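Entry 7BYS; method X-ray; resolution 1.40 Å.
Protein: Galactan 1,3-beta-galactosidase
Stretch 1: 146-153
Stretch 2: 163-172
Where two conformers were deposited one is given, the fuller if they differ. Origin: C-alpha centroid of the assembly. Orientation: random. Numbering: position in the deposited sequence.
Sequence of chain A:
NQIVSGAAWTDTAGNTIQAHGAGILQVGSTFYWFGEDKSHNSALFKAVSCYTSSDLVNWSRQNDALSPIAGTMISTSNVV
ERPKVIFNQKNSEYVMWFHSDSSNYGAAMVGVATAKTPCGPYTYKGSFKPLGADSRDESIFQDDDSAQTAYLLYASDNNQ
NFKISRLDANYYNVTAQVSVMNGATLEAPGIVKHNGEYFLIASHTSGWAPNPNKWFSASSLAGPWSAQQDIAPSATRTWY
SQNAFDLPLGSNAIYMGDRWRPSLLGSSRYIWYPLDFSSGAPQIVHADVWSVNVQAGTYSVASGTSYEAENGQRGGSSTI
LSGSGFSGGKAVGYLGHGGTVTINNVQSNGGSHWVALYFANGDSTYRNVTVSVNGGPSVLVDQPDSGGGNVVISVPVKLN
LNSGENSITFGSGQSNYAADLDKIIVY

Stretch 1 146-153: SAQTAYLL
Stretch 2 163-172: KISRLDANYY

Two antiparallel strands of one galactan 1,3-beta-galactosidase chain, 150-153 and 163-167, pair edge to edge, and the loops that adjoin them, 146-149 and 168-172, extend the contact; 554 Å² is buried in all, counting both sides. The strand axes approach to 4.4 Å, with 147° between their N-to-C directions. Register is set by Y151 opposite R166 (CA-CA 4.3 Å), L152 opposite S165 (CA-CA 5.3 Å) and L153 opposite I164 (CA-CA 4.6 Å). L152 and S165 form the hydrogen-bonded pair: L152 N donates to S165 O at 2.8 Å and S165 N to L152 O at 2.9 Å. One further bond, nearly straight at 176°, runs from L167 N to A150 O at 2.9 Å. CA-H...O contacts supplement the bonds: Y151 CA to S165 O at 3.2 Å between the rungs, and beyond the L152/S165 pair I164 CA to L152 O at 3.3 Å and L153 CA to K163 O at 3.5 Å. Backbone angles are extended throughout, from -115/156 at A150 to -110/126 at L153 and from -124/147 at K163 to -88/154 at L167.

A150 and Y171 are the most heavily covered residues, with 65 and 63 Å², and they meet directly. A150 points its CB toward the second stretch, where the methyl lies 3.6 Å from Y171 CE1 and 3.8 Å from L167 CD1; this small side chain fits against both the ring and the leucine. Y171 is the last residue of a type I turn that begins at D168, closed by Y171 N to D168 O at 2.9 Å. The D168 carboxylate (chi1 p) steadies the turn: its OD1 accepts from Y172 N at 3.0 Å and, weakly, from N170 N at 3.0 Å. Y171 itself has phi/psi 62/28. Its CB points sideways, but chi1 m and chi2 -23° bring the end of the ring nearer, so that OH donates to Q148 O at 2.6 Å. That carbonyl lies at the ring edge, near its plane, and Q148 also has positive phi, 48/54. Tyrosine thus supplies both an apolar ring for A150 and a polar tip for the loop. Water 1 donates to Y171 OH and to Q148 OE1, each at 2.9 Å; water 2 accepts from A150 N at 3.0 Å and donates to L167 O at 2.9 Å, continuing the backbone link beyond the direct bond.

L167, covered by 56 Å², points toward the first stretch in rotamer m,t; its CD2 lies 4.1 Å from CB of L152 (t,p), and both leucines are buried. Y151, L153, I164 and R166 share one sheet face. I164 (m,t) places CG2 3.8 Å from L153 CD2 and 4.1 Å from Y151 CD2, with L153 in m,t. The Y151 ring (m, chi2 81°) brings CE2 to 3.9 Å from R166 CB, while R166 CD reaches T149 CG2 at 3.5 Å. The arginine's aliphatic stem therefore packs along this partly exposed margin.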

# COMPACT_ATOMS: atom_id res chain seq x y z
N SER A 146 23.58 -9.07 17.20
CA SER A 146 23.44 -10.19 18.13
C SER A 146 22.29 -9.97 19.10
O SER A 146 21.57 -10.92 19.45
CB SER A 146 24.75 -10.43 18.87
OG SER A 146 25.38 -9.20 19.20
N ALA A 147 22.08 -8.73 19.55
CA ALA A 147 21.00 -8.43 20.47
C ALA A 147 19.66 -8.24 19.78
O ALA A 147 18.65 -8.06 20.48
CB ALA A 147 21.34 -7.19 21.30
N GLN A 148 19.61 -8.28 18.45
CA GLN A 148 18.40 -7.95 17.71
C GLN A 148 17.82 -6.63 18.22
O GLN A 148 16.67 -6.54 18.63
CB GLN A 148 17.38 -9.09 17.75
CG GLN A 148 17.90 -10.42 17.21
CD GLN A 148 18.34 -11.35 18.32
OE1 GLN A 148 17.86 -11.26 19.45
NE2 GLN A 148 19.25 -12.27 18.00
N THR A 149 18.67 -5.61 18.22
CA THR A 149 18.28 -4.32 18.76
C THR A 149 17.15 -3.74 17.92
O THR A 149 17.19 -3.78 16.68
CB THR A 149 19.49 -3.39 18.75
OG1 THR A 149 20.60 -4.03 19.41
CG2 THR A 149 19.16 -2.10 19.46
N ALA A 150 16.14 -3.22 18.59
CA ALA A 150 14.96 -2.70 17.92
C ALA A 150 14.83 -1.20 18.12
O ALA A 150 15.35 -0.63 19.10
CB ALA A 150 13.70 -3.42 18.42
N TYR A 151 14.13 -0.56 17.18
CA TYR A 151 14.01 0.89 17.12
C TYR A 151 12.59 1.30 16.77
O TYR A 151 11.95 0.67 15.91
CB TYR A 151 14.95 1.43 16.03
CG TYR A 151 16.40 1.10 16.28
CD1 TYR A 151 16.92 -0.15 15.96
CD2 TYR A 151 17.24 2.04 16.87
CE1 TYR A 151 18.24 -0.46 16.21
CE2 TYR A 151 18.57 1.75 17.11
CZ TYR A 151 19.07 0.50 16.78
OH TYR A 151 20.40 0.23 17.02
N LEU A 152 12.11 2.33 17.44
CA LEU A 152 10.89 3.03 17.05
C LEU A 152 11.25 4.11 16.03
O LEU A 152 12.16 4.92 16.26
CB LEU A 152 10.23 3.67 18.28
CG LEU A 152 8.93 4.42 17.99
CD1 LEU A 152 7.85 3.43 17.60
CD2 LEU A 152 8.49 5.25 19.20
N LEU A 153 10.54 4.13 14.91
CA LEU A 153 10.65 5.16 13.88
C LEU A 153 9.36 5.95 13.94
O LEU A 153 8.28 5.35 13.88
CB LEU A 153 10.76 4.50 12.51
CG LEU A 153 11.59 3.21 12.38
CD1 LEU A 153 11.59 2.74 10.92
CD2 LEU A 153 13.03 3.39 12.90
N LYS A 163 11.92 11.02 14.09
CA LYS A 163 12.82 10.46 15.08
C LYS A 163 13.00 8.96 14.91
O LYS A 163 12.07 8.24 14.53
CB LYS A 163 12.30 10.74 16.48
CG LYS A 163 12.38 12.22 16.84
CD LYS A 163 11.75 12.53 18.18
CE LYS A 163 11.83 14.04 18.45
NZ LYS A 163 10.92 14.42 19.57
N ILE A 164 14.21 8.50 15.24
CA ILE A 164 14.51 7.09 15.41
C ILE A 164 15.06 6.93 16.81
O ILE A 164 15.99 7.66 17.20
CB ILE A 164 15.55 6.62 14.38
CG1 ILE A 164 15.00 6.84 12.96
CG2 ILE A 164 15.89 5.16 14.62
CD1 ILE A 164 15.99 6.50 11.86
N SER A 165 14.49 6.02 17.58
CA SER A 165 14.92 5.85 18.96
C SER A 165 15.00 4.38 19.30
O SER A 165 14.18 3.59 18.82
CB SER A 165 13.95 6.55 19.91
OG SER A 165 13.96 7.95 19.68
N ARG A 166 15.97 4.01 20.12
CA ARG A 166 16.21 2.61 20.45
C ARG A 166 15.28 2.14 21.57
O ARG A 166 15.01 2.87 22.53
CB ARG A 166 17.67 2.45 20.88
CG ARG A 166 18.09 1.02 21.18
CD ARG A 166 19.62 0.86 21.21
NE ARG A 166 20.27 1.90 22.01
CZ ARG A 166 20.55 1.80 23.30
NH1 ARG A 166 21.13 2.82 23.92
NH2 ARG A 166 20.25 0.70 23.99
N LEU A 167 14.78 0.91 21.43
CA LEU A 167 13.96 0.27 22.46
C LEU A 167 14.84 -0.46 23.45
O LEU A 167 15.95 -0.89 23.12
CB LEU A 167 13.02 -0.76 21.83
CG LEU A 167 12.10 -0.25 20.72
CD1 LEU A 167 11.11 -1.33 20.34
CD2 LEU A 167 11.40 1.02 21.14
N ASP A 168 14.33 -0.61 24.67
CA ASP A 168 15.00 -1.40 25.70
C ASP A 168 15.00 -2.88 25.31
O ASP A 168 14.42 -3.30 24.31
CB ASP A 168 14.40 -1.13 27.08
CG ASP A 168 12.96 -1.61 27.24
OD1 ASP A 168 12.53 -2.56 26.54
OD2 ASP A 168 12.25 -1.06 28.11
N ALA A 169 15.66 -3.69 26.14
CA ALA A 169 15.87 -5.09 25.81
C ALA A 169 14.59 -5.92 25.88
O ALA A 169 14.60 -7.05 25.39
CB ALA A 169 16.96 -5.70 26.70
N ASN A 170 13.53 -5.41 26.50
CA ASN A 170 12.23 -6.08 26.48
C ASN A 170 11.38 -5.65 25.30
O ASN A 170 10.31 -6.25 25.08
CB ASN A 170 11.46 -5.78 27.77
CG ASN A 170 12.13 -6.35 28.99
OD1 ASN A 170 12.64 -7.47 28.97
ND2 ASN A 170 12.13 -5.58 30.07
N TYR A 171 11.81 -4.64 24.55
CA TYR A 171 10.97 -4.00 23.53
C TYR A 171 9.72 -3.35 24.14
O TYR A 171 8.68 -3.25 23.48
CB TYR A 171 10.57 -4.95 22.39
CG TYR A 171 11.67 -5.70 21.67
CD1 TYR A 171 12.99 -5.24 21.64
CD2 TYR A 171 11.37 -6.86 20.96
CE1 TYR A 171 13.98 -5.94 20.93
CE2 TYR A 171 12.35 -7.56 20.25
CZ TYR A 171 13.65 -7.10 20.24
OH TYR A 171 14.62 -7.78 19.52
N TYR A 172 9.78 -2.92 25.40
CA TYR A 172 8.61 -2.37 26.08
C TYR A 172 8.61 -0.85 26.13
O TYR A 172 7.55 -0.26 26.38
CB TYR A 172 8.54 -2.85 27.54
CG TYR A 172 8.21 -4.31 27.75
CD1 TYR A 172 7.83 -5.14 26.70
CD2 TYR A 172 8.27 -4.85 29.03
CE1 TYR A 172 7.53 -6.48 26.92
CE2 TYR A 172 7.98 -6.18 29.27
CZ TYR A 172 7.60 -6.99 28.22
OH TYR A 172 7.31 -8.32 28.47
O HOH W 1 15.15 -10.55 20.17
O HOH W 2 16.23 -3.32 21.54